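Local coordinates for protein probable transcriptional regulator (Pseudomonas aeruginosa PAO1, PDB 2GEN) that probably binds DNA as a transcriptional regulator of the TetR family, at residues E11-A16 against E52-E57; T29-R34 against A39-L44; E82-L87 against Q186-S191. All coordinates share one frame; numbering follows the deposited sequence.

Contact 1 (E11-A16 against E52-E57); sequences EILQAA and ERIHGE
Leu-13 carries this contact by leaning over the side of helix 51-76 where Ile-54 and Glu-57 sit, one turn apart. Its CB and CG stay back from the partner segment. CG lies anti to the carbonyl carbon (chi1 -63°), and from there CD2 swings across to Ile-54 while CD1 lies along the partner. CD2 does most of the touching. Leu-13 CD2 rests 3.7 Å from Ile-54 O. Leu-13 CD2 is also 4.1 Å from Ile-54 CG2. On its other flank Leu-13 CD2 meets Glu-57 CB at 4.0 Å. Leu-13 CD1 comes 4.0 Å from Glu-57 O. The leucine thus lies against backbone carbonyls as much as against side chains.

One turn on, Ala-16 CB points at the partner and meets Ile-54 CG2 at 3.5 Å. That branch methyl of Ile-54 is shared between Ala-16 and Leu-13. No hydrogen bond crosses the contact.

Of the Glu-57 side chain only CB touches the leucine. The chain then bends at chi2 and takes the carboxylate elsewhere. There Arg-53 NE donates to the anti lone pair of Glu-57 OE2 at 2.8 Å. Arg-53 NH2 reaches Glu-57 OE2 at 3.0 Å, nearly along its C-O axis. Both bonds lie in the guanidinium plane. Arg-120 forms a further salt bridge to OE2. This gathering of positive charge probably keeps the buried carboxylate ionised.

Phe-48 packs on both Leu-13 and Glu-57. The axes of segments 11-16 and 52-57 cross at -101°, 9.9 Å apart at their closest. Such packing of the first helix across the start of a long helix is part of the TetR-type N-terminal domain.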
loop_
_atom_site.group_PDB
_atom_site.type_symbol
_atom_site.label_atom_id
_atom_site.label_comp_id
_atom_site.label_asym_id
_atom_site.label_seq_id
_atom_site.Cartn_x
_atom_site.Cartn_y
_atom_site.Cartn_z
ATOM N N GLU A 11 -14.478 14.097 -19.483
ATOM C CA GLU A 11 -14.600 13.161 -20.614
ATOM C C GLU A 11 -13.217 12.789 -21.156
ATOM O O GLU A 11 -12.934 11.621 -21.451
ATOM C CB GLU A 11 -15.468 13.807 -21.713
ATOM C CG GLU A 11 -16.271 12.821 -22.574
ATOM C CD GLU A 11 -17.501 13.458 -23.254
ATOM O OE1 GLU A 11 -17.546 14.708 -23.392
ATOM O OE2 GLU A 11 -18.427 12.697 -23.655
ATOM N N ILE A 12 -12.356 13.796 -21.274
ATOM C CA ILE A 12 -10.968 13.603 -21.711
ATOM C C ILE A 12 -10.166 12.742 -20.718
ATOM O O ILE A 12 -9.476 11.788 -21.112
ATOM C CB ILE A 12 -10.277 14.958 -21.973
ATOM C CG1 ILE A 12 -10.876 15.596 -23.247
ATOM C CG2 ILE A 12 -8.765 14.793 -22.056
ATOM C CD1 ILE A 12 -10.624 17.089 -23.366
ATOM N N LEU A 13 -10.278 13.046 -19.425
ATOM C CA LEU A 13 -9.618 12.207 -18.418
ATOM C C LEU A 13 -10.090 10.751 -18.426
ATOM O O LEU A 13 -9.287 9.837 -18.250
ATOM C CB LEU A 13 -9.742 12.821 -17.018
ATOM C CG LEU A 13 -9.055 14.174 -16.874
ATOM C CD1 LEU A 13 -9.248 14.679 -15.457
ATOM C CD2 LEU A 13 -7.523 14.061 -17.200
ATOM N N GLN A 14 -11.388 10.516 -18.636
ATOM C CA GLN A 14 -11.865 9.143 -18.647
ATOM C C GLN A 14 -11.335 8.386 -19.868
ATOM O O GLN A 14 -11.017 7.208 -19.770
ATOM C CB GLN A 14 -13.401 9.042 -18.500
ATOM C CG GLN A 14 -13.927 9.354 -17.048
ATOM C CD GLN A 14 -13.158 8.611 -15.905
ATOM O OE1 GLN A 14 -12.298 9.201 -15.206
ATOM N NE2 GLN A 14 -13.451 7.324 -15.738
ATOM N N ALA A 15 -11.223 9.077 -20.999
ATOM C CA ALA A 15 -10.606 8.511 -22.211
ATOM C C ALA A 15 -9.156 8.143 -21.962
ATOM O O ALA A 15 -8.733 7.047 -22.295
ATOM C CB ALA A 15 -10.698 9.510 -23.388
ATOM N N ALA A 16 -8.403 9.072 -21.365
ATOM C CA ALA A 16 -7.021 8.796 -21.017
ATOM C C ALA A 16 -6.926 7.560 -20.104
ATOM O O ALA A 16 -6.144 6.636 -20.349
ATOM C CB ALA A 16 -6.383 10.019 -20.388
ATOM N N GLU A 52 1.844 13.533 -20.406
ATOM C CA GLU A 52 2.316 13.660 -19.022
ATOM C C GLU A 52 1.450 14.586 -18.151
ATOM O O GLU A 52 1.204 14.287 -16.970
ATOM C CB GLU A 52 3.787 14.118 -18.978
ATOM C CG GLU A 52 4.482 13.823 -17.644
ATOM C CD GLU A 52 4.577 12.323 -17.327
ATOM O OE1 GLU A 52 4.559 11.481 -18.260
ATOM O OE2 GLU A 52 4.670 11.975 -16.129
ATOM N N ARG A 53 0.994 15.703 -18.710
ATOM C CA ARG A 53 0.126 16.593 -17.945
ATOM C C ARG A 53 -1.247 15.938 -17.717
ATOM O O ARG A 53 -1.784 15.989 -16.614
ATOM C CB ARG A 53 -0.041 17.946 -18.599
ATOM C CG ARG A 53 -0.399 18.992 -17.556
ATOM C CD ARG A 53 -1.687 19.598 -17.919
ATOM N NE ARG A 53 -2.226 20.456 -16.866
ATOM C CZ ARG A 53 -1.860 21.718 -16.670
ATOM N NH1 ARG A 53 -0.900 22.261 -17.413
ATOM N NH2 ARG A 53 -2.428 22.426 -15.704
ATOM N N ILE A 54 -1.778 15.318 -18.767
ATOM C CA ILE A 54 -3.034 14.573 -18.686
ATOM C C ILE A 54 -2.945 13.465 -17.631
ATOM O O ILE A 54 -3.895 13.263 -16.839
ATOM C CB ILE A 54 -3.449 14.003 -20.057
ATOM C CG1 ILE A 54 -3.869 15.146 -20.993
ATOM C CG2 ILE A 54 -4.596 13.022 -19.911
ATOM C CD1 ILE A 54 -4.178 14.718 -22.452
ATOM N N HIS A 55 -1.819 12.757 -17.625
ATOM C CA HIS A 55 -1.511 11.730 -16.618
ATOM C C HIS A 55 -1.611 12.271 -15.174
ATOM O O HIS A 55 -2.290 11.669 -14.317
ATOM C CB HIS A 55 -0.121 11.161 -16.909
ATOM C CG HIS A 55 0.339 10.114 -15.951
ATOM N ND1 HIS A 55 0.960 10.416 -14.759
ATOM C CD2 HIS A 55 0.310 8.766 -16.029
ATOM C CE1 HIS A 55 1.280 9.300 -14.136
ATOM N NE2 HIS A 55 0.893 8.282 -14.884
ATOM N N GLY A 56 -0.964 13.402 -14.904
ATOM C CA GLY A 56 -1.034 14.029 -13.573
ATOM C C GLY A 56 -2.427 14.566 -13.235
ATOM O O GLY A 56 -2.876 14.472 -12.083
ATOM N N GLU A 57 -3.128 15.124 -14.220
ATOM C CA GLU A 57 -4.487 15.625 -13.982
ATOM C C GLU A 57 -5.429 14.455 -13.661
ATOM O O GLU A 57 -6.325 14.595 -12.790
ATOM C CB GLU A 57 -5.019 16.451 -15.159
ATOM C CG GLU A 57 -4.217 17.762 -15.443
ATOM C CD GLU A 57 -4.510 18.900 -14.471
ATOM O OE1 GLU A 57 -5.278 18.716 -13.482
ATOM O OE2 GLU A 57 -3.959 20.005 -14.678
#

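Contact 2 (T29-R34 against A39-L44); sequences TIEMIR and ASIGSL
Leu-44 and Ile-30 meet tip to tip between the two helices of the predicted helix-turn-helix of this TetR-family protein. This is the tight part. Leu-44 CD1 lies 3.8 Å from Ile-30 CD1. Leu-44 CD1 also meets both the backbone N and the CB of Arg-34, each at 3.7 Å. Leu-44 CD2 turns to the buried side and meets Ile-33 CG2 at 4.1 Å. Ala-16 and Ile-12 of helix 9-23 close off this side, packing on Ile-33 and Leu-44 respectively.

The outer side is more exposed and mixed in chemistry. Arg-34 has CG wedged between its backbone N and carbonyl carbon (chi1 60°), and the chain bends again at chi2 and chi3. Its aliphatic part thereby runs over the end of Ile-41, still closely packed. Arg-34 CD lies 3.7 Å from Ile-41 CD1. Glu-31 CB, from the same helix as the arginine, covers one guanidinium face near its rim, 3.9 Å above the plane. The loose contact here is that of exposed Glu-31, whose CG only grazes Ile-41 CD1 at 4.3 Å.

No hydrogen bond joins the segments. Each helix is N-capped by a hydroxyl. Thr-29 OG1 accepts from the N of selenomethionine Met-32. Ser-40 OG caps helix 41-47 by accepting from Ser-43 N at 3.0 Å, with an N-H...O angle of 154°.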
loop_
_atom_site.group_PDB
_atom_site.type_symbol
_atom_site.label_atom_id
_atom_site.label_comp_id
_atom_site.label_asym_id
_atom_site.label_seq_id
_atom_site.Cartn_x
_atom_site.Cartn_y
_atom_site.Cartn_z
ATOM N N THR A 29 -0.222 6.930 -26.444
ATOM C CA THR A 29 0.216 8.180 -27.047
ATOM C C THR A 29 -0.915 9.185 -26.959
ATOM O O THR A 29 -2.071 8.805 -26.761
ATOM C CB THR A 29 0.578 7.965 -28.529
ATOM O OG1 THR A 29 -0.595 7.511 -29.224
ATOM C CG2 THR A 29 1.699 6.928 -28.666
ATOM N N ILE A 30 -0.586 10.466 -27.101
ATOM C CA ILE A 30 -1.601 11.510 -27.196
ATOM C C ILE A 30 -2.576 11.256 -28.356
ATOM O O ILE A 30 -3.745 11.607 -28.267
ATOM C CB ILE A 30 -0.974 12.940 -27.240
ATOM C CG1 ILE A 30 -2.035 14.027 -27.041
ATOM C CG2 ILE A 30 -0.179 13.183 -28.528
ATOM C CD1 ILE A 30 -2.250 14.405 -25.598
ATOM N N GLU A 31 -2.102 10.629 -29.436
ATOM C CA GLU A 31 -2.981 10.268 -30.547
ATOM C C GLU A 31 -4.103 9.324 -30.115
ATOM O O GLU A 31 -5.268 9.521 -30.477
ATOM C CB GLU A 31 -2.178 9.639 -31.698
ATOM C CG GLU A 31 -1.348 10.646 -32.498
ATOM C CD GLU A 31 0.008 10.997 -31.875
ATOM O OE1 GLU A 31 0.461 10.372 -30.874
ATOM O OE2 GLU A 31 0.639 11.924 -32.419
HETATM N N MSE A 32 -3.748 8.306 -29.334
HETATM C CA MSE A 32 -4.728 7.337 -28.824
HETATM C C MSE A 32 -5.804 8.021 -27.965
HETATM O O MSE A 32 -6.977 7.649 -28.022
HETATM C CB MSE A 32 -4.028 6.221 -28.051
HETATM C CG MSE A 32 -3.098 5.432 -28.927
HETATM SE SE MSE A 32 -2.111 4.083 -28.012
HETATM C CE MSE A 32 -0.871 3.573 -29.450
ATOM N N ILE A 33 -5.392 9.038 -27.209
ATOM C CA ILE A 33 -6.295 9.812 -26.333
ATOM C C ILE A 33 -7.256 10.666 -27.158
ATOM O O ILE A 33 -8.457 10.704 -26.875
ATOM C CB ILE A 33 -5.517 10.656 -25.260
ATOM C CG1 ILE A 33 -4.642 9.726 -24.396
ATOM C CG2 ILE A 33 -6.482 11.491 -24.390
ATOM C CD1 ILE A 33 -3.671 10.433 -23.435
ATOM N N ARG A 34 -6.756 11.325 -28.204
ATOM C CA ARG A 34 -7.676 12.065 -29.075
ATOM C C ARG A 34 -8.667 11.136 -29.780
ATOM O O ARG A 34 -9.834 11.493 -29.929
ATOM C CB ARG A 34 -6.961 13.000 -30.071
ATOM C CG ARG A 34 -6.024 12.344 -31.013
ATOM C CD ARG A 34 -6.273 12.740 -32.493
ATOM N NE ARG A 34 -5.899 11.580 -33.282
ATOM C CZ ARG A 34 -4.845 11.488 -34.087
ATOM N NH1 ARG A 34 -4.058 12.534 -34.308
ATOM N NH2 ARG A 34 -4.614 10.333 -34.696
ATOM N N ALA A 39 -11.705 14.399 -28.948
ATOM C CA ALA A 39 -11.150 15.754 -28.897
ATOM C C ALA A 39 -9.900 15.830 -29.770
ATOM O O ALA A 39 -9.133 14.868 -29.869
ATOM C CB ALA A 39 -10.835 16.172 -27.477
ATOM N N SER A 40 -9.722 16.980 -30.416
ATOM C CA SER A 40 -8.569 17.226 -31.263
ATOM C C SER A 40 -7.311 17.349 -30.411
ATOM O O SER A 40 -7.393 17.531 -29.190
ATOM C CB SER A 40 -8.788 18.495 -32.087
ATOM O OG SER A 40 -8.784 19.653 -31.272
ATOM N N ILE A 41 -6.144 17.249 -31.047
ATOM C CA ILE A 41 -4.904 17.426 -30.317
ATOM C C ILE A 41 -4.765 18.864 -29.794
ATOM O O ILE A 41 -4.328 19.072 -28.656
ATOM C CB ILE A 41 -3.660 16.864 -31.078
ATOM C CG1 ILE A 41 -3.630 15.345 -30.894
ATOM C CG2 ILE A 41 -2.382 17.370 -30.453
ATOM C CD1 ILE A 41 -3.103 14.585 -32.025
ATOM N N GLY A 42 -5.187 19.841 -30.597
ATOM C CA GLY A 42 -5.266 21.226 -30.131
ATOM C C GLY A 42 -6.114 21.364 -28.864
ATOM O O GLY A 42 -5.716 22.030 -27.902
ATOM N N SER A 43 -7.270 20.713 -28.869
ATOM C CA SER A 43 -8.186 20.743 -27.725
ATOM C C SER A 43 -7.589 20.098 -26.455
ATOM O O SER A 43 -7.706 20.654 -25.354
ATOM C CB SER A 43 -9.505 20.085 -28.106
ATOM O OG SER A 43 -10.411 20.154 -27.034
ATOM N N LEU A 44 -6.947 18.942 -26.615
ATOM C CA LEU A 44 -6.282 18.260 -25.513
ATOM C C LEU A 44 -5.232 19.155 -24.873
ATOM O O LEU A 44 -5.058 19.167 -23.650
ATOM C CB LEU A 44 -5.647 16.957 -25.999
ATOM C CG LEU A 44 -6.566 15.815 -26.444
ATOM C CD1 LEU A 44 -5.763 14.626 -26.964
ATOM C CD2 LEU A 44 -7.456 15.363 -25.276
#

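Contact 3 (E82-L87 against Q186-S191); sequences ETVRLL and QVAWDS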
loop_
_atom_site.group_PDB
_atom_site.type_symbol
_atom_site.label_atom_id
_atom_site.label_comp_id
_atom_site.label_asym_id
_atom_site.label_seq_id
_atom_site.Cartn_x
_atom_site.Cartn_y
_atom_site.Cartn_z
ATOM N N GLU A 82 -20.307 7.371 12.601
ATOM C CA GLU A 82 -20.530 7.623 11.175
ATOM C C GLU A 82 -19.364 8.338 10.470
ATOM O O GLU A 82 -19.029 8.074 9.306
ATOM C CB GLU A 82 -21.814 8.423 10.985
ATOM C CG GLU A 82 -23.083 7.598 11.254
ATOM C CD GLU A 82 -24.356 8.250 10.678
ATOM O OE1 GLU A 82 -24.315 9.406 10.177
ATOM O OE2 GLU A 82 -25.423 7.604 10.786
ATOM N N THR A 83 -18.717 9.271 11.177
ATOM C CA THR A 83 -17.595 10.000 10.570
ATOM C C THR A 83 -16.437 9.060 10.213
ATOM O O THR A 83 -15.851 9.135 9.144
ATOM C CB THR A 83 -17.208 11.182 11.537
ATOM O OG1 THR A 83 -18.358 12.020 11.744
ATOM C CG2 THR A 83 -16.068 12.003 10.924
ATOM N N VAL A 84 -16.117 8.146 11.127
ATOM C CA VAL A 84 -15.086 7.174 10.914
ATOM C C VAL A 84 -15.495 6.213 9.790
ATOM O O VAL A 84 -14.746 5.989 8.852
ATOM C CB VAL A 84 -14.819 6.405 12.210
ATOM C CG1 VAL A 84 -13.905 5.234 11.950
ATOM C CG2 VAL A 84 -14.085 7.344 13.193
ATOM N N ARG A 85 -16.723 5.732 9.873
ATOM C CA ARG A 85 -17.210 4.776 8.823
ATOM C C ARG A 85 -17.103 5.396 7.442
ATOM O O ARG A 85 -16.770 4.703 6.495
ATOM C CB ARG A 85 -18.641 4.366 9.068
ATOM C CG ARG A 85 -18.869 3.392 10.270
ATOM C CD ARG A 85 -20.363 3.252 10.542
ATOM N NE ARG A 85 -21.039 2.673 9.380
ATOM C CZ ARG A 85 -21.113 1.360 9.112
ATOM N NH1 ARG A 85 -20.634 0.435 9.951
ATOM N NH2 ARG A 85 -21.733 0.964 7.991
ATOM N N LEU A 86 -17.431 6.686 7.311
ATOM C CA LEU A 86 -17.399 7.427 6.053
ATOM C C LEU A 86 -16.043 7.374 5.392
ATOM O O LEU A 86 -15.961 7.262 4.178
ATOM C CB LEU A 86 -17.864 8.886 6.310
ATOM C CG LEU A 86 -17.850 9.740 5.041
ATOM C CD1 LEU A 86 -19.038 9.362 4.152
ATOM C CD2 LEU A 86 -17.907 11.196 5.503
ATOM N N LEU A 87 -14.944 7.508 6.172
ATOM C CA LEU A 87 -13.610 7.421 5.579
ATOM C C LEU A 87 -13.429 6.077 4.870
ATOM O O LEU A 87 -12.812 6.027 3.822
ATOM C CB LEU A 87 -12.553 7.559 6.668
ATOM C CG LEU A 87 -12.534 8.963 7.341
ATOM C CD1 LEU A 87 -11.715 8.951 8.646
ATOM C CD2 LEU A 87 -11.943 9.998 6.396
ATOM N N GLN A 186 -16.943 -1.402 10.148
ATOM C CA GLN A 186 -17.180 -1.763 11.536
ATOM C C GLN A 186 -15.861 -1.909 12.296
ATOM O O GLN A 186 -15.713 -1.407 13.410
ATOM C CB GLN A 186 -17.933 -3.087 11.611
ATOM C CG GLN A 186 -18.263 -3.383 13.053
ATOM C CD GLN A 186 -19.239 -2.404 13.654
ATOM O OE1 GLN A 186 -20.262 -2.071 13.030
ATOM N NE2 GLN A 186 -18.919 -1.898 14.863
ATOM N N VAL A 187 -14.888 -2.591 11.696
ATOM C CA VAL A 187 -13.609 -2.776 12.326
ATOM C C VAL A 187 -12.899 -1.444 12.522
ATOM O O VAL A 187 -12.289 -1.244 13.557
ATOM C CB VAL A 187 -12.722 -3.662 11.533
ATOM C CG1 VAL A 187 -11.283 -3.584 12.082
ATOM C CG2 VAL A 187 -13.302 -5.151 11.540
ATOM N N ALA A 188 -12.998 -0.540 11.552
ATOM C CA ALA A 188 -12.315 0.784 11.691
ATOM C C ALA A 188 -12.868 1.461 12.964
ATOM O O ALA A 188 -12.092 1.977 13.801
ATOM C CB ALA A 188 -12.594 1.651 10.447
ATOM N N TRP A 189 -14.178 1.526 13.084
ATOM C CA TRP A 189 -14.825 2.182 14.259
ATOM C C TRP A 189 -14.400 1.454 15.522
ATOM O O TRP A 189 -13.913 2.055 16.493
ATOM C CB TRP A 189 -16.345 2.171 14.125
ATOM C CG TRP A 189 -17.056 2.620 15.337
ATOM C CD1 TRP A 189 -18.036 1.931 15.991
ATOM C CD2 TRP A 189 -16.848 3.835 16.081
ATOM N NE1 TRP A 189 -18.486 2.637 17.097
ATOM C CE2 TRP A 189 -17.776 3.813 17.172
ATOM C CE3 TRP A 189 -16.014 4.952 15.924
ATOM C CZ2 TRP A 189 -17.867 4.850 18.107
ATOM C CZ3 TRP A 189 -16.127 5.986 16.880
ATOM C CH2 TRP A 189 -17.030 5.918 17.948
ATOM N N ASP A 190 -14.535 0.116 15.524
ATOM C CA ASP A 190 -14.132 -0.614 16.721
ATOM C C ASP A 190 -12.647 -0.476 17.107
ATOM O O ASP A 190 -12.309 -0.539 18.318
ATOM C CB ASP A 190 -14.543 -2.100 16.584
ATOM C CG ASP A 190 -16.001 -2.287 16.771
ATOM O OD1 ASP A 190 -16.641 -1.516 17.525
ATOM O OD2 ASP A 190 -16.541 -3.272 16.207
ATOM N N SER A 191 -11.788 -0.247 16.111
ATOM C CA SER A 191 -10.361 -0.146 16.315
ATOM C C SER A 191 -9.998 1.183 16.944
ATOM O O SER A 191 -9.057 1.237 17.716
ATOM C CB SER A 191 -9.581 -0.306 15.025
ATOM O OG SER A 191 -9.770 -1.617 14.528
HETATM O O HOH W 1 -20.023 0.614 12.734
#
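Val-84 and Trp-189 both have chi1 at 171°, which puts Val-84 CG1 and Trp-189 CG anti to their own backbone nitrogens. Val-84 CG1 is thus aimed at the facing helix. Val-84 CG1 sits 3.9 Å from Trp-189 N and 4.1 Å from Ala-188 CB. The other branch, Val-84 CG2, reaches the indole edge near the ring plane, 4.1 Å from CE3 of Trp-189. The two side chains cross at about a right angle.

The polar side is joined through water. Arg-85 NH1 and Gln-186 OE1 are 4.0 Å apart, too far for a direct bond. One water accepts from Arg-85 NH1 at 2.9 Å and donates to Gln-186 OE1 at 2.7 Å. Arg-85 also forms a salt bridge to Glu-182. The other end of the amide is held too, as Gln-186 NE2 donates to Asp-190 OD2 at 3.1 Å.

The segment axes cross at 132°, 8.6 Å apart. Phe-145 packs on Val-84 and Trp-189, and Phe-153 of helix 150-169 adds to the cover of Val-84. Helix 181-192 also faces the second subunit, where Ser-191 hydrogen-bonds Ser-191 of that chain.

Contacts 1 and 2 belong to one N-terminal helical unit. They touch through Ile-12 on Leu-44 and Ile-54 on Ile-30, so one apolar core runs through both. Contact 1 is the buried one and joins its segments by van der Waals packing alone, with no hydrogen bond across. Contact 2 is only partly buried and adds an arginine lying on an isoleucine at its outer side. Contact 3 lies on the opposite side of the chain's centre, its own centre about 33 Å from that of contact 1. Helix 51-76, followed by helix 80-97, links the two regions. Partly buried contact 3 alone has a water bridge across its segments, and it alone adjoins the second subunit.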